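Long-range contacts in ADP-ribosyltransferase (Staphylococcus aureus, PDB 1OJZ), which transfers the ADP-ribose of NAD+ to protein targets as a mono-ADP-ribosyltransferase, probably a bacterial exoenzyme of the C3-like type: residues V81-L86 with L156-G161; N111-E116 with D198-I203; T139-G144 with Q179-P184. All blocks are in the same frame, centred on the assembly; numbering follows the deposited sequence.

Contact 1 of 3, residues V81-L86 with L156-G161; sequences VYVYRL and LELPKG. With NAD (nicotinamide-adenine-dinucleotide), chain B.
With CG beside the backbone N and anti to its carbonyl carbon (chi1 -81°), the Tyr-82 ring swings across the neighbouring strand, while Glu-157, whose CG stands opposite its own N (chi1 -179°) on an otherwise extended chain, runs out over that ring. Glu-157 CG sits over one face, toward the rim and 4.3 Å from the centroid of the Tyr-82 ring, a CH-pi contact; the carboxylate plane follows the ring plane to within 27°. Glu-157 CB presses on the ring as well, 3.4 Å from Tyr-82 CE2. The carboxylate hydrogen-bonds through OE1 to Thr-3 OG1, and the ring takes a cation-pi contact from Lys-155.

Beneath them, strands 81-87 and 152-158 pair antiparallel. Val-83 N donates to Leu-156 O at 3.0 Å, and Leu-156 N returns the bond to Val-83 O at 3.0 Å. Val-81 and Leu-158 form the next hydrogen-bonded pair, Val-81 N lying 2.9 Å from Leu-158 O. On the other face, Val-81, Val-83, Leu-156 and Leu-158 form an apolar patch: Leu-158 CD1 wedges against Val-83 CG1 at 3.5 Å, tight for two methyls, and Val-83 CG2 meets Leu-156 CB at 4.1 Å.

Further along the strand, where Arg-85 still pairs with Leu-154, 81-87 reaches the dinucleotide. Leu-86 grips the nicotinamide carboxamide with both backbone groups, N donating to O7N and O accepting from N7N. The extended Arg-85 carries NH2 to a phosphate oxygen, O1A, and its NH1 pairs with Glu-133. The chemistry thus changes along the paired strand: packed aliphatics at Val-81 and Val-83, then, at Arg-85 and Leu-86, a guanidinium that probably offsets phosphate charge and amide groups that read the nicotinamide.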
loop_
_atom_site.group_PDB
_atom_site.type_symbol
_atom_site.label_atom_id
_atom_site.label_comp_id
_atom_site.label_asym_id
_atom_site.label_seq_id
_atom_site.Cartn_x
_atom_site.Cartn_y
_atom_site.Cartn_z
ATOM N N VAL A 81 -9.362 -3.161 9.218
ATOM C CA VAL A 81 -8.759 -1.830 9.285
ATOM C C VAL A 81 -8.382 -1.232 7.929
ATOM O O VAL A 81 -8.125 -1.955 6.958
ATOM C CB VAL A 81 -7.477 -1.863 10.184
ATOM C CG1 VAL A 81 -6.497 -2.887 9.648
ATOM C CG2 VAL A 81 -6.812 -0.495 10.239
ATOM N N TYR A 82 -8.364 0.097 7.874
ATOM C CA TYR A 82 -7.984 0.815 6.661
ATOM C C TYR A 82 -6.527 1.254 6.740
ATOM O O TYR A 82 -6.063 1.725 7.785
ATOM C CB TYR A 82 -8.843 2.074 6.460
ATOM C CG TYR A 82 -10.205 1.847 5.838
ATOM C CD1 TYR A 82 -11.365 1.911 6.610
ATOM C CD2 TYR A 82 -10.333 1.575 4.475
ATOM C CE1 TYR A 82 -12.622 1.712 6.040
ATOM C CE2 TYR A 82 -11.582 1.370 3.894
ATOM C CZ TYR A 82 -12.721 1.441 4.682
ATOM O OH TYR A 82 -13.961 1.234 4.120
ATOM N N VAL A 83 -5.799 1.075 5.642
ATOM C CA VAL A 83 -4.420 1.527 5.563
ATOM C C VAL A 83 -4.375 2.350 4.286
ATOM O O VAL A 83 -5.172 2.127 3.367
ATOM C CB VAL A 83 -3.407 0.369 5.477
ATOM C CG1 VAL A 83 -3.408 -0.411 6.795
ATOM C CG2 VAL A 83 -3.738 -0.536 4.284
ATOM N N TYR A 84 -3.449 3.296 4.223
ATOM C CA TYR A 84 -3.363 4.168 3.064
ATOM C C TYR A 84 -2.076 4.063 2.260
ATOM O O TYR A 84 -0.977 4.164 2.801
ATOM C CB TYR A 84 -3.578 5.619 3.507
ATOM C CG TYR A 84 -4.910 5.833 4.194
ATOM C CD1 TYR A 84 -5.099 5.473 5.530
ATOM C CD2 TYR A 84 -5.997 6.340 3.489
ATOM C CE1 TYR A 84 -6.348 5.612 6.143
ATOM C CE2 TYR A 84 -7.239 6.483 4.081
ATOM C CZ TYR A 84 -7.414 6.117 5.407
ATOM O OH TYR A 84 -8.665 6.242 5.974
ATOM N N ARG A 85 -2.234 3.855 0.958
ATOM C CA ARG A 85 -1.100 3.765 0.059
ATOM C C ARG A 85 -1.117 5.048 -0.782
ATOM O O ARG A 85 -1.949 5.206 -1.678
ATOM C CB ARG A 85 -1.220 2.510 -0.825
ATOM C CG ARG A 85 0.039 2.221 -1.646
ATOM C CD ARG A 85 -0.022 0.914 -2.440
ATOM N NE ARG A 85 1.207 0.718 -3.216
ATOM C CZ ARG A 85 1.287 0.007 -4.338
ATOM N NH1 ARG A 85 0.208 -0.597 -4.828
ATOM N NH2 ARG A 85 2.439 -0.074 -4.989
ATOM N N LEU A 86 -0.224 5.981 -0.459
ATOM C CA LEU A 86 -0.150 7.233 -1.197
ATOM C C LEU A 86 0.651 7.008 -2.472
ATOM O O LEU A 86 1.752 6.463 -2.437
ATOM C CB LEU A 86 0.476 8.325 -0.326
ATOM C CG LEU A 86 -0.516 9.012 0.623
ATOM C CD1 LEU A 86 -1.267 7.969 1.450
ATOM C CD2 LEU A 86 0.227 9.978 1.537
ATOM N N LEU A 156 -7.294 1.348 1.392
ATOM C CA LEU A 156 -7.519 -0.091 1.415
ATOM C C LEU A 156 -8.083 -0.682 2.703
ATOM O O LEU A 156 -7.457 -0.598 3.773
ATOM C CB LEU A 156 -6.207 -0.807 1.079
ATOM C CG LEU A 156 -5.606 -0.581 -0.311
ATOM C CD1 LEU A 156 -4.186 -1.121 -0.343
ATOM C CD2 LEU A 156 -6.464 -1.266 -1.366
ATOM N N GLU A 157 -9.258 -1.298 2.604
ATOM C CA GLU A 157 -9.851 -1.913 3.784
ATOM C C GLU A 157 -9.294 -3.317 3.933
ATOM O O GLU A 157 -9.463 -4.164 3.053
ATOM C CB GLU A 157 -11.369 -1.983 3.682
ATOM C CG GLU A 157 -11.980 -2.597 4.928
ATOM C CD GLU A 157 -13.486 -2.559 4.934
ATOM O OE1 GLU A 157 -14.069 -2.835 6.004
ATOM O OE2 GLU A 157 -14.085 -2.253 3.879
ATOM N N LEU A 158 -8.633 -3.562 5.056
ATOM C CA LEU A 158 -8.027 -4.857 5.311
ATOM C C LEU A 158 -8.915 -5.705 6.199
ATOM O O LEU A 158 -9.287 -5.292 7.302
ATOM C CB LEU A 158 -6.664 -4.682 5.979
ATOM C CG LEU A 158 -5.626 -3.783 5.303
ATOM C CD1 LEU A 158 -4.398 -3.677 6.200
ATOM C CD2 LEU A 158 -5.253 -4.337 3.947
ATOM N N PRO A 159 -9.270 -6.908 5.728
ATOM C CA PRO A 159 -10.121 -7.798 6.516
ATOM C C PRO A 159 -9.386 -8.242 7.782
ATOM O O PRO A 159 -8.150 -8.292 7.814
ATOM C CB PRO A 159 -10.376 -8.974 5.569
ATOM C CG PRO A 159 -10.189 -8.382 4.205
ATOM C CD PRO A 159 -8.994 -7.486 4.401
ATOM N N LYS A 160 -10.153 -8.536 8.828
ATOM C CA LYS A 160 -9.576 -8.998 10.080
ATOM C C LYS A 160 -8.871 -10.326 9.806
ATOM O O LYS A 160 -9.401 -11.179 9.095
ATOM C CB LYS A 160 -10.674 -9.203 11.128
ATOM C CG LYS A 160 -10.176 -9.818 12.425
ATOM C CD LYS A 160 -11.264 -9.872 13.483
ATOM C CE LYS A 160 -10.740 -10.498 14.764
ATOM N NZ LYS A 160 -11.753 -10.450 15.855
ATOM N N GLY A 161 -7.666 -10.483 10.345
ATOM C CA GLY A 161 -6.929 -11.720 10.162
ATOM C C GLY A 161 -6.100 -11.849 8.899
ATOM O O GLY A 161 -5.560 -12.920 8.622
HETATM P PA NAD B . 6.307 1.977 -4.732
HETATM O O1A NAD B . 4.834 1.988 -4.646
HETATM O O2A NAD B . 7.007 0.685 -4.966
HETATM O O5B NAD B . 6.751 3.035 -5.844
HETATM C C5B NAD B . 6.229 2.923 -7.177
HETATM C C4B NAD B . 5.877 4.301 -7.673
HETATM O O4B NAD B . 5.272 4.015 -8.983
HETATM C C3B NAD B . 4.797 5.032 -6.822
HETATM O O3B NAD B . 5.306 6.358 -6.502
HETATM C C2B NAD B . 3.526 5.085 -7.641
HETATM O O2B NAD B . 2.977 6.309 -7.946
HETATM C C1B NAD B . 3.853 4.172 -8.861
HETATM N N9A NAD B . 3.281 2.823 -8.701
HETATM C C8A NAD B . 3.022 2.000 -7.595
HETATM N N7A NAD B . 2.485 0.845 -7.904
HETATM C C5A NAD B . 2.337 0.825 -9.227
HETATM C C6A NAD B . 1.807 -0.181 -10.151
HETATM N N6A NAD B . 1.331 -1.337 -9.739
HETATM N N1A NAD B . 1.833 0.195 -11.488
HETATM C C2A NAD B . 2.303 1.362 -11.969
HETATM N N3A NAD B . 2.828 2.353 -11.129
HETATM C C4A NAD B . 2.825 2.045 -9.764
HETATM O O3 NAD B . 6.902 2.605 -3.412
HETATM P PN NAD B . 6.483 3.944 -2.598
HETATM O O1N NAD B . 5.061 3.844 -2.258
HETATM O O2N NAD B . 6.948 5.099 -3.422
HETATM O O5D NAD B . 7.318 3.706 -1.251
HETATM C C5D NAD B . 8.766 3.746 -1.241
HETATM C C4D NAD B . 9.221 4.103 0.128
HETATM O O4D NAD B . 8.145 4.866 0.834
HETATM C C3D NAD B . 9.528 2.878 1.066
HETATM O O3D NAD B . 10.805 3.059 1.724
HETATM C C2D NAD B . 8.388 2.876 2.103
HETATM O O2D NAD B . 8.812 2.303 3.315
HETATM C C1D NAD B . 8.020 4.409 2.197
HETATM N N1N NAD B . 6.627 4.774 2.711
HETATM C C2N NAD B . 5.586 4.922 1.704
HETATM C C3N NAD B . 4.277 4.705 1.945
HETATM C C7N NAD B . 3.232 4.906 0.875
HETATM O O7N NAD B . 2.059 5.154 1.244
HETATM N N7N NAD B . 3.576 4.839 -0.417
HETATM C C4N NAD B . 3.790 4.267 3.319
HETATM C C5N NAD B . 4.882 3.521 4.026
HETATM C C6N NAD B . 6.204 4.029 3.891
#

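Contact 2 of 3, residues N111-E116 with D198-I203; sequences NGQYNE and DNKRKI
Tyr-114 and Gln-113 meet residues 198-203, the end of the loop of a beta hairpin and the first residue of strand 203-209; the hairpin joins strands 187-196 and 203-209 of the mixed sheet. Their own loop leads into helix 116-126, N-capped by Asn-115 through its OD1 to the backbone N of Leu-118.

One direct backbone hydrogen bond ties the loops: Tyr-114 N donates to Lys-200 O at 2.9 Å. The same oxygen takes a CA-H...O contact from Gln-113 CA at 3.0 Å, so two neighbouring residues converge on it.

Van der Waals contacts surround this bond. Tyr-114, its CG beside the backbone N (chi1 -75°), turns its ring inward: Ile-203 CD1 lies over one face, with Ile-203 CG1 4.2 Å from Tyr-114 CG, while the backbone of Arg-201 stands at the ring's edge, its O 3.4 Å from Tyr-114 CE1. Leu-106 and Leu-196 also pack on this tyrosine. Nearer the surface the Gln-113 amide lies across the aliphatic part of Lys-200, NE2 3.7 Å from CB.

Solvent completes the joint: a single water donates to Gly-112 O at 2.7 Å and to Arg-201 O at 2.9 Å.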
loop_
_atom_site.group_PDB
_atom_site.type_symbol
_atom_site.label_atom_id
_atom_site.label_comp_id
_atom_site.label_asym_id
_atom_site.label_seq_id
_atom_site.Cartn_x
_atom_site.Cartn_y
_atom_site.Cartn_z
ATOM N N ASN A 111 -5.636 25.139 -9.087
ATOM C CA ASN A 111 -5.170 25.509 -7.756
ATOM C C ASN A 111 -5.066 24.251 -6.881
ATOM O O ASN A 111 -5.489 24.242 -5.722
ATOM C CB ASN A 111 -6.127 26.523 -7.115
ATOM C CG ASN A 111 -5.477 27.301 -5.979
ATOM O OD1 ASN A 111 -6.163 27.927 -5.167
ATOM N ND2 ASN A 111 -4.148 27.272 -5.923
ATOM N N GLY A 112 -4.510 23.188 -7.457
ATOM C CA GLY A 112 -4.342 21.944 -6.729
ATOM C C GLY A 112 -5.470 20.942 -6.887
ATOM O O GLY A 112 -5.241 19.732 -6.844
ATOM N N GLN A 113 -6.688 21.442 -7.071
ATOM C CA GLN A 113 -7.861 20.587 -7.223
ATOM C C GLN A 113 -7.877 19.838 -8.554
ATOM O O GLN A 113 -7.545 20.397 -9.601
ATOM C CB GLN A 113 -9.132 21.422 -7.081
ATOM C CG GLN A 113 -9.250 22.089 -5.726
ATOM C CD GLN A 113 -10.477 22.959 -5.612
ATOM O OE1 GLN A 113 -10.653 23.902 -6.382
ATOM N NE2 GLN A 113 -11.337 22.648 -4.646
ATOM N N TYR A 114 -8.274 18.571 -8.505
ATOM C CA TYR A 114 -8.311 17.752 -9.706
ATOM C C TYR A 114 -9.645 17.774 -10.439
ATOM O O TYR A 114 -10.700 17.926 -9.833
ATOM C CB TYR A 114 -7.906 16.310 -9.371
ATOM C CG TYR A 114 -6.417 16.159 -9.139
ATOM C CD1 TYR A 114 -5.858 16.331 -7.869
ATOM C CD2 TYR A 114 -5.556 15.910 -10.207
ATOM C CE1 TYR A 114 -4.472 16.259 -7.674
ATOM C CE2 TYR A 114 -4.184 15.840 -10.023
ATOM C CZ TYR A 114 -3.645 16.017 -8.759
ATOM O OH TYR A 114 -2.276 15.964 -8.607
ATOM N N ASN A 115 -9.566 17.621 -11.758
ATOM C CA ASN A 115 -10.727 17.614 -12.639
ATOM C C ASN A 115 -11.707 16.529 -12.209
ATOM O O ASN A 115 -11.365 15.348 -12.187
ATOM C CB ASN A 115 -10.264 17.371 -14.079
ATOM C CG ASN A 115 -11.394 17.442 -15.080
ATOM O OD1 ASN A 115 -12.351 16.671 -15.013
ATOM N ND2 ASN A 115 -11.285 18.371 -16.027
ATOM N N GLU A 116 -12.926 16.939 -11.877
ATOM C CA GLU A 116 -13.955 16.012 -11.431
ATOM C C GLU A 116 -14.396 15.058 -12.543
ATOM O O GLU A 116 -14.691 13.893 -12.284
ATOM C CB GLU A 116 -15.160 16.797 -10.902
ATOM C CG GLU A 116 -16.048 16.016 -9.950
ATOM N N ASP A 198 -12.238 15.292 0.122
ATOM C CA ASP A 198 -13.162 16.323 0.552
ATOM C C ASP A 198 -12.727 17.689 0.026
ATOM O O ASP A 198 -13.569 18.495 -0.358
ATOM C CB ASP A 198 -13.264 16.338 2.081
ATOM C CG ASP A 198 -13.924 15.080 2.629
ATOM O OD1 ASP A 198 -14.041 14.937 3.865
ATOM O OD2 ASP A 198 -14.333 14.226 1.814
ATOM N N ASN A 199 -11.419 17.944 -0.012
ATOM C CA ASN A 199 -10.916 19.231 -0.502
ATOM C C ASN A 199 -10.566 19.217 -1.990
ATOM O O ASN A 199 -10.014 20.183 -2.526
ATOM C CB ASN A 199 -9.706 19.693 0.326
ATOM C CG ASN A 199 -8.498 18.780 0.185
ATOM O OD1 ASN A 199 -7.503 18.953 0.888
ATOM N ND2 ASN A 199 -8.572 17.817 -0.717
ATOM N N LYS A 200 -10.885 18.109 -2.649
ATOM C CA LYS A 200 -10.647 17.958 -4.079
ATOM C C LYS A 200 -9.181 18.081 -4.492
ATOM O O LYS A 200 -8.881 18.214 -5.677
ATOM C CB LYS A 200 -11.486 18.986 -4.852
ATOM C CG LYS A 200 -12.979 18.952 -4.514
ATOM C CD LYS A 200 -13.769 19.944 -5.362
ATOM C CE LYS A 200 -15.258 19.931 -5.019
ATOM N NZ LYS A 200 -15.890 18.591 -5.216
ATOM N N ARG A 201 -8.266 18.023 -3.528
ATOM C CA ARG A 201 -6.847 18.136 -3.846
ATOM C C ARG A 201 -6.156 16.781 -3.989
ATOM O O ARG A 201 -4.970 16.707 -4.308
ATOM C CB ARG A 201 -6.134 19.000 -2.796
ATOM C CG ARG A 201 -6.647 20.444 -2.759
ATOM C CD ARG A 201 -5.548 21.441 -2.405
ATOM N NE ARG A 201 -5.088 21.349 -1.018
ATOM C CZ ARG A 201 -5.790 21.749 0.040
ATOM N NH1 ARG A 201 -7.000 22.276 -0.118
ATOM N NH2 ARG A 201 -5.276 21.638 1.260
ATOM N N LYS A 202 -6.914 15.713 -3.757
ATOM C CA LYS A 202 -6.408 14.352 -3.881
ATOM C C LYS A 202 -7.484 13.461 -4.484
ATOM O O LYS A 202 -8.676 13.743 -4.371
ATOM C CB LYS A 202 -6.002 13.782 -2.514
ATOM C CG LYS A 202 -4.816 14.472 -1.869
ATOM C CD LYS A 202 -4.271 13.655 -0.705
ATOM C CE LYS A 202 -3.174 14.406 0.042
ATOM N NZ LYS A 202 -2.014 14.763 -0.836
ATOM N N ILE A 203 -7.055 12.388 -5.130
ATOM C CA ILE A 203 -7.981 11.439 -5.733
ATOM C C ILE A 203 -7.983 10.225 -4.812
ATOM O O ILE A 203 -6.942 9.615 -4.594
ATOM C CB ILE A 203 -7.504 11.018 -7.136
ATOM C CG1 ILE A 203 -7.455 12.248 -8.049
ATOM C CG2 ILE A 203 -8.446 9.938 -7.718
ATOM C CD1 ILE A 203 -6.834 11.983 -9.409
HETATM O O HOH W 1 -3.176 18.593 -5.587
#

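Contact 3 of 3, residues T139-G144 with Q179-P184; sequences TQLVSG and QEVLLP. With NAD (nicotinamide-adenine-dinucleotide), chain B.
Thr-139 and Val-181 form an antiparallel hydrogen-bonded pair, with Val-181 N reaching Thr-139 O at 2.8 Å from above the carbonyl plane, 49° out of it and not on a lone pair; the non-hydrogen-bonded pair Gln-140 and Glu-180 follows, and the ladder is prolonged past the strand end by Leu-141 N donating to Gln-179 O at 2.9 Å.

Thr-139 grips Val-181 O twice, through its backbone N at 3.0 Å and through OG1, which sits between its own N and carbonyl carbon (chi1 67°) and is thereby turned onto the oxygen. That leaves the methyl CG2 to meet Leu-183 CD1 at 4.2 Å. On the same face Leu-141 CG rests against Val-181 CG2 at 3.8 Å.

The opposite face, bearing Gln-140 and Glu-180, holds the nicotinamide riboside half of NAD. Gln-140 NE2 donates to the carboxamide oxygen O7N at 3.0 Å, while its OE1 is held by Ala-146 N, which fixes the rotation of the amide. The extended Glu-180 brings OE1 to the ribose hydroxyl O2D, which donates to it; Ser-138 OG binds OE2, a second-shell contact that positions the carboxylate. Thr-139 O lies 3.3 Å from the ring carbon C5N of NAD. Thr-139 and Gln-140 close a Ser-Thr-Gln sequence consistent with the STS-type motif, and Glu-180 ends a Q-x-E sequence consistent with the catalytic-glutamate motif of C3-like ADP-ribosyltransferases.

Strand 180-183 is the middle of a three-stranded antiparallel sheet, between 137-140 and 165-166. Thr-139 and Gln-140 touch strand 81-87, whereas Leu-141 packs on Ala-12 and Trp-15 of helix 9-23 and on Tyr-166.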
loop_
_atom_site.group_PDB
_atom_site.type_symbol
_atom_site.label_atom_id
_atom_site.label_comp_id
_atom_site.label_asym_id
_atom_site.label_seq_id
_atom_site.Cartn_x
_atom_site.Cartn_y
_atom_site.Cartn_z
ATOM N N THR A 139 2.271 0.717 2.904
ATOM C CA THR A 139 1.162 1.590 3.282
ATOM C C THR A 139 1.356 2.247 4.641
ATOM O O THR A 139 2.323 1.963 5.350
ATOM C CB THR A 139 -0.156 0.796 3.334
ATOM O OG1 THR A 139 -0.094 -0.153 4.411
ATOM C CG2 THR A 139 -0.392 0.050 2.007
ATOM N N GLN A 140 0.422 3.127 4.997
ATOM C CA GLN A 140 0.469 3.817 6.281
ATOM C C GLN A 140 -0.862 3.703 7.025
ATOM O O GLN A 140 -1.940 3.828 6.427
ATOM C CB GLN A 140 0.877 5.291 6.084
ATOM C CG GLN A 140 0.246 6.004 4.903
ATOM C CD GLN A 140 0.975 7.297 4.530
ATOM O OE1 GLN A 140 0.985 8.265 5.289
ATOM N NE2 GLN A 140 1.592 7.309 3.351
ATOM N N LEU A 141 -0.774 3.426 8.328
ATOM C CA LEU A 141 -1.946 3.275 9.196
ATOM C C LEU A 141 -2.682 4.593 9.331
ATOM O O LEU A 141 -3.885 4.624 9.560
ATOM C CB LEU A 141 -1.533 2.823 10.604
ATOM C CG LEU A 141 -1.891 1.425 11.110
ATOM C CD1 LEU A 141 -1.575 1.354 12.606
ATOM C CD2 LEU A 141 -3.362 1.125 10.862
ATOM N N VAL A 142 -1.932 5.682 9.233
ATOM C CA VAL A 142 -2.500 7.017 9.338
ATOM C C VAL A 142 -2.167 7.762 8.058
ATOM O O VAL A 142 -0.993 7.965 7.734
ATOM C CB VAL A 142 -1.904 7.786 10.535
ATOM C CG1 VAL A 142 -2.489 9.200 10.593
ATOM C CG2 VAL A 142 -2.185 7.028 11.824
ATOM N N SER A 143 -3.198 8.150 7.322
ATOM C CA SER A 143 -2.986 8.862 6.072
ATOM C C SER A 143 -2.221 10.149 6.335
ATOM O O SER A 143 -2.538 10.883 7.272
ATOM C CB SER A 143 -4.326 9.188 5.413
ATOM O OG SER A 143 -4.122 9.861 4.183
ATOM N N GLY A 144 -1.211 10.416 5.515
ATOM C CA GLY A 144 -0.435 11.631 5.681
ATOM C C GLY A 144 0.799 11.495 6.552
ATOM O O GLY A 144 1.617 12.408 6.608
ATOM N N GLN A 179 4.327 5.218 10.130
ATOM C CA GLN A 179 3.273 4.291 10.551
ATOM C C GLN A 179 3.055 3.237 9.468
ATOM O O GLN A 179 1.923 2.847 9.175
ATOM C CB GLN A 179 1.968 5.060 10.793
ATOM C CG GLN A 179 2.031 6.051 11.959
ATOM C CD GLN A 179 1.942 5.371 13.320
ATOM O OE1 GLN A 179 2.130 6.008 14.361
ATOM N NE2 GLN A 179 1.645 4.083 13.320
ATOM N N GLU A 180 4.151 2.770 8.883
ATOM C CA GLU A 180 4.064 1.812 7.798
ATOM C C GLU A 180 3.520 0.428 8.114
ATOM O O GLU A 180 3.849 -0.195 9.126
ATOM C CB GLU A 180 5.429 1.669 7.103
ATOM C CG GLU A 180 5.433 0.612 5.994
ATOM C CD GLU A 180 6.608 0.754 5.051
ATOM O OE1 GLU A 180 7.498 1.581 5.337
ATOM O OE2 GLU A 180 6.644 0.039 4.027
ATOM N N VAL A 181 2.653 -0.037 7.228
ATOM C CA VAL A 181 2.084 -1.367 7.328
ATOM C C VAL A 181 2.443 -1.972 5.983
ATOM O O VAL A 181 2.018 -1.482 4.934
ATOM C CB VAL A 181 0.555 -1.342 7.516
ATOM C CG1 VAL A 181 -0.002 -2.757 7.375
ATOM C CG2 VAL A 181 0.213 -0.800 8.903
ATOM N N LEU A 182 3.263 -3.011 6.020
ATOM C CA LEU A 182 3.710 -3.654 4.800
ATOM C C LEU A 182 2.838 -4.856 4.473
ATOM O O LEU A 182 2.720 -5.795 5.272
ATOM C CB LEU A 182 5.177 -4.071 4.952
ATOM C CG LEU A 182 5.913 -4.609 3.721
ATOM C CD1 LEU A 182 6.064 -3.507 2.659
ATOM C CD2 LEU A 182 7.277 -5.114 4.147
ATOM N N LEU A 183 2.225 -4.820 3.294
ATOM C CA LEU A 183 1.347 -5.892 2.854
ATOM C C LEU A 183 2.036 -6.928 1.962
ATOM O O LEU A 183 3.013 -6.621 1.268
ATOM C CB LEU A 183 0.145 -5.292 2.115
ATOM C CG LEU A 183 -0.695 -4.272 2.892
ATOM C CD1 LEU A 183 -1.889 -3.860 2.041
ATOM C CD2 LEU A 183 -1.155 -4.889 4.213
ATOM N N PRO A 184 1.523 -8.166 1.956
ATOM C CA PRO A 184 2.139 -9.209 1.125
ATOM C C PRO A 184 2.248 -8.815 -0.339
ATOM O O PRO A 184 1.440 -8.026 -0.836
ATOM C CB PRO A 184 1.197 -10.389 1.303
ATOM C CG PRO A 184 0.627 -10.174 2.665
ATOM C CD PRO A 184 0.361 -8.694 2.697
HETATM P PA NAD B . 6.307 1.977 -4.732
HETATM O O1A NAD B . 4.834 1.988 -4.646
HETATM O O2A NAD B . 7.007 0.685 -4.966
HETATM O O5B NAD B . 6.751 3.035 -5.844
HETATM C C5B NAD B . 6.229 2.923 -7.177
HETATM C C4B NAD B . 5.877 4.301 -7.673
HETATM O O4B NAD B . 5.272 4.015 -8.983
HETATM C C3B NAD B . 4.797 5.032 -6.822
HETATM O O3B NAD B . 5.306 6.358 -6.502
HETATM C C2B NAD B . 3.526 5.085 -7.641
HETATM O O2B NAD B . 2.977 6.309 -7.946
HETATM C C1B NAD B . 3.853 4.172 -8.861
HETATM N N9A NAD B . 3.281 2.823 -8.701
HETATM C C8A NAD B . 3.022 2.000 -7.595
HETATM N N7A NAD B . 2.485 0.845 -7.904
HETATM C C5A NAD B . 2.337 0.825 -9.227
HETATM C C6A NAD B . 1.807 -0.181 -10.151
HETATM N N6A NAD B . 1.331 -1.337 -9.739
HETATM N N1A NAD B . 1.833 0.195 -11.488
HETATM C C2A NAD B . 2.303 1.362 -11.969
HETATM N N3A NAD B . 2.828 2.353 -11.129
HETATM C C4A NAD B . 2.825 2.045 -9.764
HETATM O O3 NAD B . 6.902 2.605 -3.412
HETATM P PN NAD B . 6.483 3.944 -2.598
HETATM O O1N NAD B . 5.061 3.844 -2.258
HETATM O O2N NAD B . 6.948 5.099 -3.422
HETATM O O5D NAD B . 7.318 3.706 -1.251
HETATM C C5D NAD B . 8.766 3.746 -1.241
HETATM C C4D NAD B . 9.221 4.103 0.128
HETATM O O4D NAD B . 8.145 4.866 0.834
HETATM C C3D NAD B . 9.528 2.878 1.066
HETATM O O3D NAD B . 10.805 3.059 1.724
HETATM C C2D NAD B . 8.388 2.876 2.103
HETATM O O2D NAD B . 8.812 2.303 3.315
HETATM C C1D NAD B . 8.020 4.409 2.197
HETATM N N1N NAD B . 6.627 4.774 2.711
HETATM C C2N NAD B . 5.586 4.922 1.704
HETATM C C3N NAD B . 4.277 4.705 1.945
HETATM C C7N NAD B . 3.232 4.906 0.875
HETATM O O7N NAD B . 2.059 5.154 1.244
HETATM N N7N NAD B . 3.576 4.839 -0.417
HETATM C C4N NAD B . 3.790 4.267 3.319
HETATM C C5N NAD B . 4.882 3.521 4.026
HETATM C C6N NAD B . 6.204 4.029 3.891
#

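Contacts 1 and 3 are buried and contact 2 lies at the surface, its centre about 21 Å from that of the chain. Contacts 1 and 3 belong to different sheets but meet where Tyr-84 N faces Gln-140 O, a probable hydrogen bond, and close round the nicotinamide end of NAD. Both rest on antiparallel backbone pairing, short in contact 3, with aliphatic side chains on one face; contact 3 puts its polar face against the ligand, contact 1 the strand end, with the backbone of Leu-86 and the guanidinium of Arg-85. Contact 2 joins two loops with one direct hydrogen bond and a water. It shares the five-stranded sheet with contact 1, through strand 203-209, next to 152-158.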